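Side-chain contacts in Phosphoglucomutase/phosphomannomutase family protein (PDB 3UW2), which probably acts as a metal-dependent intramolecular phosphotransferase of the phosphohexose mutase family, shifting a phosphoryl group between positions on a sugar: residues G440-S445 and V451-E456; T309-R314 and P389-T394; V110-S115 and R119-C124. All blocks are in the same frame, centred on the assembly; numbering follows the deposited sequence.

Interaction 1 of 3, residues G440-S445 and V451-E456. With EDO (1,2-ethanediol), chain G.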
loop_
_atom_site.group_PDB
_atom_site.type_symbol
_atom_site.label_atom_id
_atom_site.label_comp_id
_atom_site.label_asym_id
_atom_site.label_seq_id
_atom_site.Cartn_x
_atom_site.Cartn_y
_atom_site.Cartn_z
ATOM N N GLY A 440 21.664 -7.796 4.748
ATOM C CA GLY A 440 20.775 -8.785 5.423
ATOM C C GLY A 440 19.795 -8.009 6.323
ATOM O O GLY A 440 20.147 -6.960 6.904
ATOM N N LEU A 441 18.548 -8.451 6.372
ATOM C CA LEU A 441 17.535 -7.829 7.221
ATOM C C LEU A 441 16.860 -8.929 8.034
ATOM O O LEU A 441 16.397 -9.911 7.458
ATOM C CB LEU A 441 16.494 -7.095 6.381
ATOM C CG LEU A 441 15.265 -6.587 7.175
ATOM C CD1 LEU A 441 15.623 -5.453 8.141
ATOM C CD2 LEU A 441 14.110 -6.150 6.291
ATOM N N ALA A 442 16.840 -8.772 9.353
ATOM C CA ALA A 442 15.999 -9.558 10.267
ATOM C C ALA A 442 15.152 -8.581 11.058
ATOM O O ALA A 442 15.689 -7.637 11.650
ATOM C CB ALA A 442 16.850 -10.364 11.225
ATOM N N ARG A 443 13.839 -8.770 11.042
ATOM C CA ARG A 443 12.947 -7.848 11.767
ATOM C C ARG A 443 11.726 -8.553 12.316
ATOM O O ARG A 443 11.517 -9.734 12.067
ATOM C CB ARG A 443 12.550 -6.647 10.888
ATOM C CG ARG A 443 11.550 -6.954 9.776
ATOM C CD ARG A 443 11.238 -5.726 8.933
ATOM N NE ARG A 443 10.214 -4.880 9.535
ATOM C CZ ARG A 443 8.902 -4.974 9.306
ATOM N NH1 ARG A 443 8.401 -5.882 8.459
ATOM N NH2 ARG A 443 8.079 -4.126 9.904
ATOM N N SER A 444 10.911 -7.862 13.095
ATOM C CA SER A 444 9.646 -8.499 13.478
ATOM C C SER A 444 8.527 -8.008 12.566
ATOM O O SER A 444 8.480 -6.813 12.191
ATOM C CB SER A 444 9.316 -8.267 14.960
ATOM O OG SER A 444 10.235 -8.973 15.792
ATOM N N SER A 445 7.637 -8.923 12.191
ATOM C CA SER A 445 6.424 -8.512 11.511
ATOM C C SER A 445 5.550 -7.718 12.479
ATOM O O SER A 445 5.823 -7.665 13.678
ATOM C CB SER A 445 5.647 -9.707 11.002
ATOM O OG SER A 445 4.254 -9.472 11.187
ATOM N N VAL A 451 9.904 -13.828 13.242
ATOM C CA VAL A 451 10.946 -12.931 12.665
ATOM C C VAL A 451 11.179 -13.098 11.148
ATOM O O VAL A 451 11.442 -14.208 10.672
ATOM C CB VAL A 451 12.310 -13.103 13.420
ATOM C CG1 VAL A 451 13.483 -12.534 12.629
ATOM C CG2 VAL A 451 12.275 -12.453 14.799
ATOM N N VAL A 452 11.100 -11.995 10.407
ATOM C CA VAL A 452 11.272 -11.985 8.946
ATOM C C VAL A 452 12.689 -11.603 8.459
ATOM O O VAL A 452 13.302 -10.629 8.924
ATOM C CB VAL A 452 10.164 -11.174 8.205
ATOM C CG1 VAL A 452 9.636 -9.989 9.035
ATOM C CG2 VAL A 452 10.633 -10.724 6.825
ATOM N N LEU A 453 13.192 -12.399 7.516
ATOM C CA LEU A 453 14.547 -12.258 6.982
ATOM C C LEU A 453 14.508 -12.003 5.485
ATOM O O LEU A 453 13.676 -12.589 4.775
ATOM C CB LEU A 453 15.363 -13.545 7.235
ATOM C CG LEU A 453 15.593 -14.008 8.681
ATOM C CD1 LEU A 453 15.959 -15.492 8.775
ATOM C CD2 LEU A 453 16.644 -13.144 9.360
ATOM N N ARG A 454 15.395 -11.122 5.016
ATOM C CA ARG A 454 15.714 -11.055 3.582
ATOM C C ARG A 454 17.156 -10.631 3.250
ATOM O O ARG A 454 17.836 -9.992 4.045
ATOM C CB ARG A 454 14.688 -10.243 2.787
ATOM C CG ARG A 454 14.686 -8.748 3.026
ATOM C CD ARG A 454 13.884 -8.048 1.937
ATOM N NE ARG A 454 12.430 -8.314 1.962
ATOM C CZ ARG A 454 11.637 -8.257 0.883
ATOM N NH1 ARG A 454 12.136 -7.951 -0.314
ATOM N NH2 ARG A 454 10.330 -8.495 0.989
ATOM N N PHE A 455 17.612 -11.042 2.079
ATOM C CA PHE A 455 19.003 -10.931 1.720
ATOM C C PHE A 455 19.095 -10.389 0.303
ATOM O O PHE A 455 18.250 -10.708 -0.532
ATOM C CB PHE A 455 19.681 -12.305 1.878
ATOM C CG PHE A 455 19.695 -12.817 3.300
ATOM C CD1 PHE A 455 20.553 -12.268 4.248
ATOM C CD2 PHE A 455 18.830 -13.848 3.713
ATOM C CE1 PHE A 455 20.537 -12.718 5.571
ATOM C CE2 PHE A 455 18.836 -14.322 5.025
ATOM C CZ PHE A 455 19.698 -13.759 5.954
ATOM N N GLU A 456 20.081 -9.523 0.060
ATOM C CA GLU A 456 20.383 -9.026 -1.281
ATOM C C GLU A 456 21.901 -8.911 -1.412
ATOM O O GLU A 456 22.585 -8.512 -0.461
ATOM C CB GLU A 456 19.785 -7.641 -1.482
ATOM C CG GLU A 456 19.913 -7.094 -2.886
ATOM C CD GLU A 456 19.734 -5.591 -2.954
ATOM O OE1 GLU A 456 20.391 -4.866 -2.185
ATOM O OE2 GLU A 456 18.984 -5.118 -3.813
HETATM C C1 EDO G . 15.237 -5.721 -1.735
HETATM O O1 EDO G . 15.118 -5.647 -3.161
HETATM C C2 EDO G . 15.550 -7.158 -1.309
HETATM O O2 EDO G . 14.373 -7.897 -1.626
#
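Leu441 faces Arg454 and Arg443 faces Val452 as the two hydrogen-bonded pairs of an antiparallel beta hairpin, whose short strand segments run at 161° to each other, close to antiparallel. Each pair is closed by two backbone bonds. Leu441 N reaches Arg454 O at 2.9 Å and Arg454 N returns to Leu441 O, while Arg443 N binds Val452 O and Val452 N binds Arg443 O at 2.8 Å. Between these bonds CA-H...O contacts fill in, the shortest from Leu453 CA to Leu441 O at 3.0 Å.

Apolar packing differs on the two faces. On the face of Ala442 and Leu453, a chi1 of -61° puts Leu453 CG anti to the carbonyl carbon and lets CD2 fold back over the facing alanine. CD2 lies only 3.4 Å from Ala442 CB, tighter than ordinary van der Waals contact. Val451 CG1 touches the same methyl from further along, and the Phe455 ring sits beside Gly440, with CD1 3.7 Å from its CA. On the other face Arg443 and Val452 run side by side in the same direction, Arg443 CG meeting Val452 CG1 at 3.7 Å.

The charged ends find polar partners beyond the hairpin. Arg443 bends at chi3 and forms a salt bridge through NE to Asp429, and Arg454 NH2 pairs with Glu396. Arg454 NH1 also donates to O2 of an ethanediol, probably from the crystallisation liquor, at 2.6 Å.

In the five-stranded C-terminal sheet 438-444 is the middle strand, flanked by 431-435 and 451-457, and 392-398 borders 451-457 in turn. Helix 460-477 covers Phe455, whose ring makes edge-to-face contacts with Phe470 and Phe485, and Ile410 of helix 408-415 packs on Ala442, Ser444 and Val451.

Interaction 2 of 3, residues T309-R314 and P389-T394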
loop_
_atom_site.group_PDB
_atom_site.type_symbol
_atom_site.label_atom_id
_atom_site.label_comp_id
_atom_site.label_asym_id
_atom_site.label_seq_id
_atom_site.Cartn_x
_atom_site.Cartn_y
_atom_site.Cartn_z
ATOM N N THR A 309 16.111 -2.270 -1.924
ATOM C CA THR A 309 17.499 -2.473 -2.425
ATOM C C THR A 309 18.544 -1.508 -1.837
ATOM O O THR A 309 18.269 -0.330 -1.637
ATOM C CB THR A 309 17.573 -2.382 -3.978
ATOM O OG1 THR A 309 18.921 -2.559 -4.391
ATOM C CG2 THR A 309 17.114 -1.089 -4.489
ATOM N N ARG A 310 19.725 -2.048 -1.533
ATOM C CA ARG A 310 20.936 -1.258 -1.219
ATOM C C ARG A 310 21.106 -0.159 -2.321
ATOM O O ARG A 310 21.584 0.940 -2.050
ATOM C CB ARG A 310 22.165 -2.205 -1.084
ATOM C CG ARG A 310 23.346 -1.602 -0.286
ATOM C CD ARG A 310 24.526 -2.534 0.078
ATOM N NE ARG A 310 25.675 -2.428 -0.837
ATOM C CZ ARG A 310 25.640 -2.720 -2.146
ATOM N NH1 ARG A 310 26.743 -2.610 -2.901
ATOM N NH2 ARG A 310 24.507 -3.126 -2.719
ATOM N N ASN A 311 20.652 -0.426 -3.541
ATOM C CA ASN A 311 20.894 0.516 -4.670
ATOM C C ASN A 311 20.184 1.856 -4.581
ATOM O O ASN A 311 20.573 2.815 -5.226
ATOM C CB ASN A 311 20.532 -0.143 -6.018
ATOM C CG ASN A 311 21.458 -1.274 -6.373
ATOM O OD1 ASN A 311 22.657 -1.220 -6.094
ATOM N ND2 ASN A 311 20.914 -2.299 -7.027
ATOM N N LEU A 312 19.125 1.930 -3.802
ATOM C CA LEU A 312 18.397 3.184 -3.710
ATOM C C LEU A 312 19.170 4.382 -3.124
ATOM O O LEU A 312 19.083 5.492 -3.652
ATOM C CB LEU A 312 17.057 2.963 -2.932
ATOM C CG LEU A 312 15.804 2.838 -3.782
ATOM C CD1 LEU A 312 14.638 2.149 -3.036
ATOM C CD2 LEU A 312 15.383 4.260 -4.178
ATOM N N ALA A 313 19.892 4.169 -2.039
ATOM C CA ALA A 313 20.637 5.264 -1.401
ATOM C C ALA A 313 21.528 5.986 -2.432
ATOM O O ALA A 313 21.466 7.219 -2.563
ATOM C CB ALA A 313 21.499 4.738 -0.243
ATOM N N ARG A 314 22.371 5.204 -3.128
ATOM C CA ARG A 314 23.328 5.739 -4.088
ATOM C C ARG A 314 22.597 6.407 -5.277
ATOM O O ARG A 314 22.912 7.540 -5.699
ATOM C CB ARG A 314 24.239 4.615 -4.595
ATOM C CG ARG A 314 25.245 5.121 -5.634
ATOM C CD ARG A 314 26.044 3.991 -6.304
ATOM N NE ARG A 314 27.182 3.715 -5.443
ATOM C CZ ARG A 314 28.249 4.516 -5.306
ATOM N NH1 ARG A 314 28.355 5.640 -6.005
ATOM N NH2 ARG A 314 29.229 4.189 -4.475
ATOM N N PRO A 389 18.870 -0.246 -11.998
ATOM C CA PRO A 389 19.827 -1.031 -11.208
ATOM C C PRO A 389 19.118 -2.260 -10.604
ATOM O O PRO A 389 17.938 -2.192 -10.247
ATOM C CB PRO A 389 20.228 -0.064 -10.078
ATOM C CG PRO A 389 19.927 1.333 -10.599
ATOM C CD PRO A 389 18.877 1.190 -11.658
ATOM N N ASN A 390 19.863 -3.337 -10.421
ATOM C CA ASN A 390 19.317 -4.632 -10.015
ATOM C C ASN A 390 20.380 -5.357 -9.208
ATOM O O ASN A 390 21.523 -4.895 -9.177
ATOM C CB ASN A 390 18.947 -5.473 -11.273
ATOM C CG ASN A 390 17.734 -6.374 -11.027
ATOM O OD1 ASN A 390 17.153 -6.399 -9.920
ATOM N ND2 ASN A 390 17.328 -7.099 -12.051
ATOM N N ALA A 391 20.042 -6.466 -8.550
ATOM C CA ALA A 391 21.045 -7.194 -7.721
ATOM C C ALA A 391 20.547 -8.597 -7.573
ATOM O O ALA A 391 19.503 -8.866 -8.022
ATOM C CB ALA A 391 21.168 -6.521 -6.367
ATOM N N VAL A 392 21.255 -9.525 -6.955
ATOM C CA VAL A 392 20.606 -10.829 -6.745
ATOM C C VAL A 392 19.933 -10.762 -5.385
ATOM O O VAL A 392 20.424 -10.037 -4.508
ATOM C CB VAL A 392 21.595 -12.033 -6.835
ATOM C CG1 VAL A 392 22.441 -11.950 -8.098
ATOM C CG2 VAL A 392 22.506 -12.069 -5.633
ATOM N N SER A 393 18.840 -11.499 -5.183
ATOM C CA SER A 393 18.214 -11.634 -3.828
ATOM C C SER A 393 17.611 -13.017 -3.511
ATOM O O SER A 393 17.396 -13.839 -4.412
ATOM C CB SER A 393 17.122 -10.587 -3.565
ATOM O OG SER A 393 16.564 -10.098 -4.765
ATOM N N THR A 394 17.367 -13.245 -2.216
ATOM C CA THR A 394 16.525 -14.350 -1.703
ATOM C C THR A 394 15.059 -13.947 -1.539
ATOM O O THR A 394 14.745 -12.774 -1.394
ATOM C CB THR A 394 16.979 -14.785 -0.283
ATOM O OG1 THR A 394 16.766 -13.696 0.655
ATOM C CG2 THR A 394 18.440 -15.284 -0.273
HETATM O O HOH W 1 18.261 -2.518 -7.541
#
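The beginning of helix 311-318 meets the connection running into strand 392-398 through the side chain of Asn311, which lies against Pro389, Asn390 and Ala391. With chi1 at -67° the Asn311 CG stands beside its backbone N, and from there the amide nitrogen extends to the other segment. ND2 donates a weak hydrogen bond to Asn390 O, long at 3.4 Å and bent to 139° at the hydrogen. The aliphatic part of the contact comes from the proline ring, which crosses the asparagine at a slant: Pro389 CB is 3.8 Å from Asn311 ND2 and 4.1 Å from Asn311 CB. The methyl group of Ala391 borders the same nitrogen more distantly.

A water does more of the polar work than the direct bond. It accepts from Asn311 ND2 at 2.7 Å and donates to Thr309 OG1 at 3.2 Å, with a weak bond to Pro389 O besides. The amide nitrogen thus has two partners, one of them water and the other a backbone carbonyl.

Both segments fall in the range of alpha/beta/alpha domain III, and the 389-394 connection runs on into the five-stranded C-terminal sheet. Thr309 stands ahead of the helix's first turn and caps it: OG1 accepts a nearly straight bond from Asn311 N at 2.9 Å, with an angle of 163°. Thr309 OG1 is further bonded to Glu456 OE2 in the C-terminal sheet, and Glu456 OE1 takes Arg310 N, which places this carboxylate where the helix dipole may favour its negative charge. The same Pro389 O that the water reaches also accepts from Arg284 NE of helix 282-296, whose side chain is touched by Asn390.

Interaction 3 of 3, residues V110-S115 and R119-C124. With EDO (1,2-ethanediol), chain E.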
loop_
_atom_site.group_PDB
_atom_site.type_symbol
_atom_site.label_atom_id
_atom_site.label_comp_id
_atom_site.label_asym_id
_atom_site.label_seq_id
_atom_site.Cartn_x
_atom_site.Cartn_y
_atom_site.Cartn_z
ATOM N N VAL A 110 -10.143 16.559 -0.894
ATOM C CA VAL A 110 -10.557 17.707 -1.737
ATOM C C VAL A 110 -11.964 18.175 -1.433
ATOM O O VAL A 110 -12.781 17.429 -0.899
ATOM C CB VAL A 110 -10.478 17.415 -3.271
ATOM C CG1 VAL A 110 -9.058 16.907 -3.670
ATOM C CG2 VAL A 110 -11.598 16.445 -3.707
ATOM N N PRO A 111 -12.271 19.426 -1.807
ATOM C CA PRO A 111 -13.636 19.959 -1.609
ATOM C C PRO A 111 -14.620 19.099 -2.409
ATOM O O PRO A 111 -14.275 18.629 -3.495
ATOM C CB PRO A 111 -13.567 21.370 -2.197
ATOM C CG PRO A 111 -12.106 21.726 -2.179
ATOM C CD PRO A 111 -11.297 20.445 -2.247
ATOM N N LEU A 112 -15.801 18.839 -1.855
ATOM C CA LEU A 112 -16.753 17.928 -2.481
ATOM C C LEU A 112 -17.912 18.770 -2.853
ATOM O O LEU A 112 -18.441 19.477 -1.987
ATOM C CB LEU A 112 -17.244 16.893 -1.463
ATOM C CG LEU A 112 -16.086 16.011 -1.003
ATOM C CD1 LEU A 112 -16.474 15.068 0.131
ATOM C CD2 LEU A 112 -15.538 15.237 -2.199
ATOM N N ALA A 113 -18.360 18.648 -4.098
ATOM C CA ALA A 113 -19.469 19.503 -4.597
ATOM C C ALA A 113 -20.797 18.850 -4.254
ATOM O O ALA A 113 -21.523 18.443 -5.147
ATOM C CB ALA A 113 -19.339 19.709 -6.094
ATOM N N LEU A 114 -21.074 18.723 -2.958
ATOM C CA LEU A 114 -22.330 18.165 -2.444
ATOM C C LEU A 114 -23.586 19.022 -2.772
ATOM O O LEU A 114 -23.475 20.203 -3.036
ATOM C CB LEU A 114 -22.221 17.960 -0.936
ATOM C CG LEU A 114 -21.071 17.096 -0.412
ATOM C CD1 LEU A 114 -21.210 16.997 1.088
ATOM C CD2 LEU A 114 -20.921 15.712 -1.090
ATOM N N SER A 115 -24.778 18.417 -2.742
ATOM C CA SER A 115 -25.968 19.094 -3.247
ATOM C C SER A 115 -26.367 20.245 -2.331
ATOM O O SER A 115 -26.956 21.223 -2.779
ATOM C CB SER A 115 -27.110 18.101 -3.470
ATOM O OG SER A 115 -27.737 17.774 -2.242
ATOM N N ARG A 119 -18.261 20.997 0.491
ATOM C CA ARG A 119 -17.922 20.689 1.856
ATOM C C ARG A 119 -16.609 19.906 1.844
ATOM O O ARG A 119 -16.340 19.098 0.941
ATOM C CB ARG A 119 -19.061 19.891 2.540
ATOM C CG ARG A 119 -18.817 19.493 3.992
ATOM C CD ARG A 119 -20.044 18.772 4.606
ATOM N NE ARG A 119 -19.890 18.550 6.060
ATOM C CZ ARG A 119 -20.822 18.038 6.882
ATOM N NH1 ARG A 119 -22.016 17.664 6.437
ATOM N NH2 ARG A 119 -20.564 17.889 8.176
ATOM N N ARG A 120 -15.787 20.206 2.824
ATOM C CA ARG A 120 -14.522 19.546 2.949
ATOM C C ARG A 120 -14.651 18.499 4.067
ATOM O O ARG A 120 -15.089 18.846 5.187
ATOM C CB ARG A 120 -13.475 20.633 3.243
ATOM C CG ARG A 120 -12.029 20.153 3.267
ATOM C CD ARG A 120 -11.449 19.626 1.946
ATOM N NE ARG A 120 -10.046 19.296 2.231
ATOM C CZ ARG A 120 -9.639 18.118 2.711
ATOM N NH1 ARG A 120 -10.517 17.138 2.874
ATOM N NH2 ARG A 120 -8.346 17.921 3.008
ATOM N N VAL A 121 -14.311 17.229 3.798
ATOM C CA VAL A 121 -14.490 16.185 4.824
ATOM C C VAL A 121 -13.192 15.402 4.952
ATOM O O VAL A 121 -12.860 14.642 4.056
ATOM C CB VAL A 121 -15.656 15.214 4.466
ATOM C CG1 VAL A 121 -15.839 14.112 5.522
ATOM C CG2 VAL A 121 -17.008 15.926 4.280
ATOM N N ASP A 122 -12.479 15.520 6.059
ATOM C CA ASP A 122 -11.129 15.029 6.057
ATOM C C ASP A 122 -10.935 13.731 6.824
ATOM O O ASP A 122 -9.784 13.314 7.072
ATOM C CB ASP A 122 -10.128 16.124 6.491
ATOM C CG ASP A 122 -10.280 16.531 7.951
ATOM O OD1 ASP A 122 -11.264 16.167 8.583
ATOM O OD2 ASP A 122 -9.387 17.232 8.447
ATOM N N SER A 123 -12.024 13.030 7.137
ATOM C CA SER A 123 -11.836 11.640 7.672
ATOM C C SER A 123 -12.526 10.648 6.719
ATOM O O SER A 123 -13.470 11.029 6.053
ATOM C CB SER A 123 -12.454 11.544 9.074
ATOM O OG SER A 123 -11.835 12.504 9.917
ATOM N N CYS A 124 -12.062 9.397 6.614
ATOM C CA CYS A 124 -12.791 8.422 5.774
ATOM C C CYS A 124 -12.570 7.064 6.284
ATOM O O CYS A 124 -11.540 6.816 6.945
ATOM C CB CYS A 124 -12.353 8.427 4.307
ATOM S SG CYS A 124 -10.606 8.024 4.037
HETATM C C1 EDO E . -8.449 22.719 1.175
HETATM O O1 EDO E . -9.563 21.942 1.617
HETATM C C2 EDO E . -7.293 22.354 2.084
HETATM O O2 EDO E . -6.979 20.959 1.981
HETATM O O HOH W 2 -13.118 16.466 1.446
#
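Leu112 and Arg119 form the one bridged pair of a tight antiparallel hairpin, joined by two backbone bonds: Leu112 N to Arg119 O and Arg119 N to Leu112 O, both 2.9 Å. This pairing brings Leu112 CB within 3.4 Å of Arg119 O. A chi1 of -64° then swings the rest of the leucine to the side of its own N, with CD1 against Val121 CG2. Ala113 centres an inverse gamma turn, and Leu114 comes round to lay CD1 obliquely across the arginine stem, 3.9 Å from Arg119 CB.

The two arginines differ in shape. Arg119 is fully extended and carries its guanidinium away from the hairpin to salt bridges with Asp92 and Asp63. Arg120 kinks at chi2 (65°), and its CD comes back to 3.7 Å from Val110 C. Val110 N lies over one face of the guanidinium, 3.8 Å above its plane and offset toward the rim. NH1 bonds to Ala108 O and donates to a water at 3.0 Å, a water that also accepts from Val121 N. At the edge, NE and NH2 make weak bonds to an ethanediol, probably from the crystallisation liquor.

This small two-stranded hairpin follows helix 101-107 in domain I and leads into strand 124-127; Arg119 and Val121 rest on Ala64 of strand 64-69, while Tyr175 packs against Leu112 and Leu114.

Interactions 1 and 2 adjoin, their centres about 15 Å apart, whereas the centre of interaction 3 lies about 41 Å from either, on the opposite side of the chain's centre. Interaction 1 is buried and interaction 2 is at the surface; they share the C-terminal sheet, where strands 392-398 and 451-457 are neighbours, and Glu456 ties the second strand of the hairpin to the start of helix 311-318. Interaction 3 is partly buried in domain I. The two hairpins rely on paired backbone bonds, four in interaction 1 and two in interaction 3, while interaction 2 depends on one amide side chain and a water.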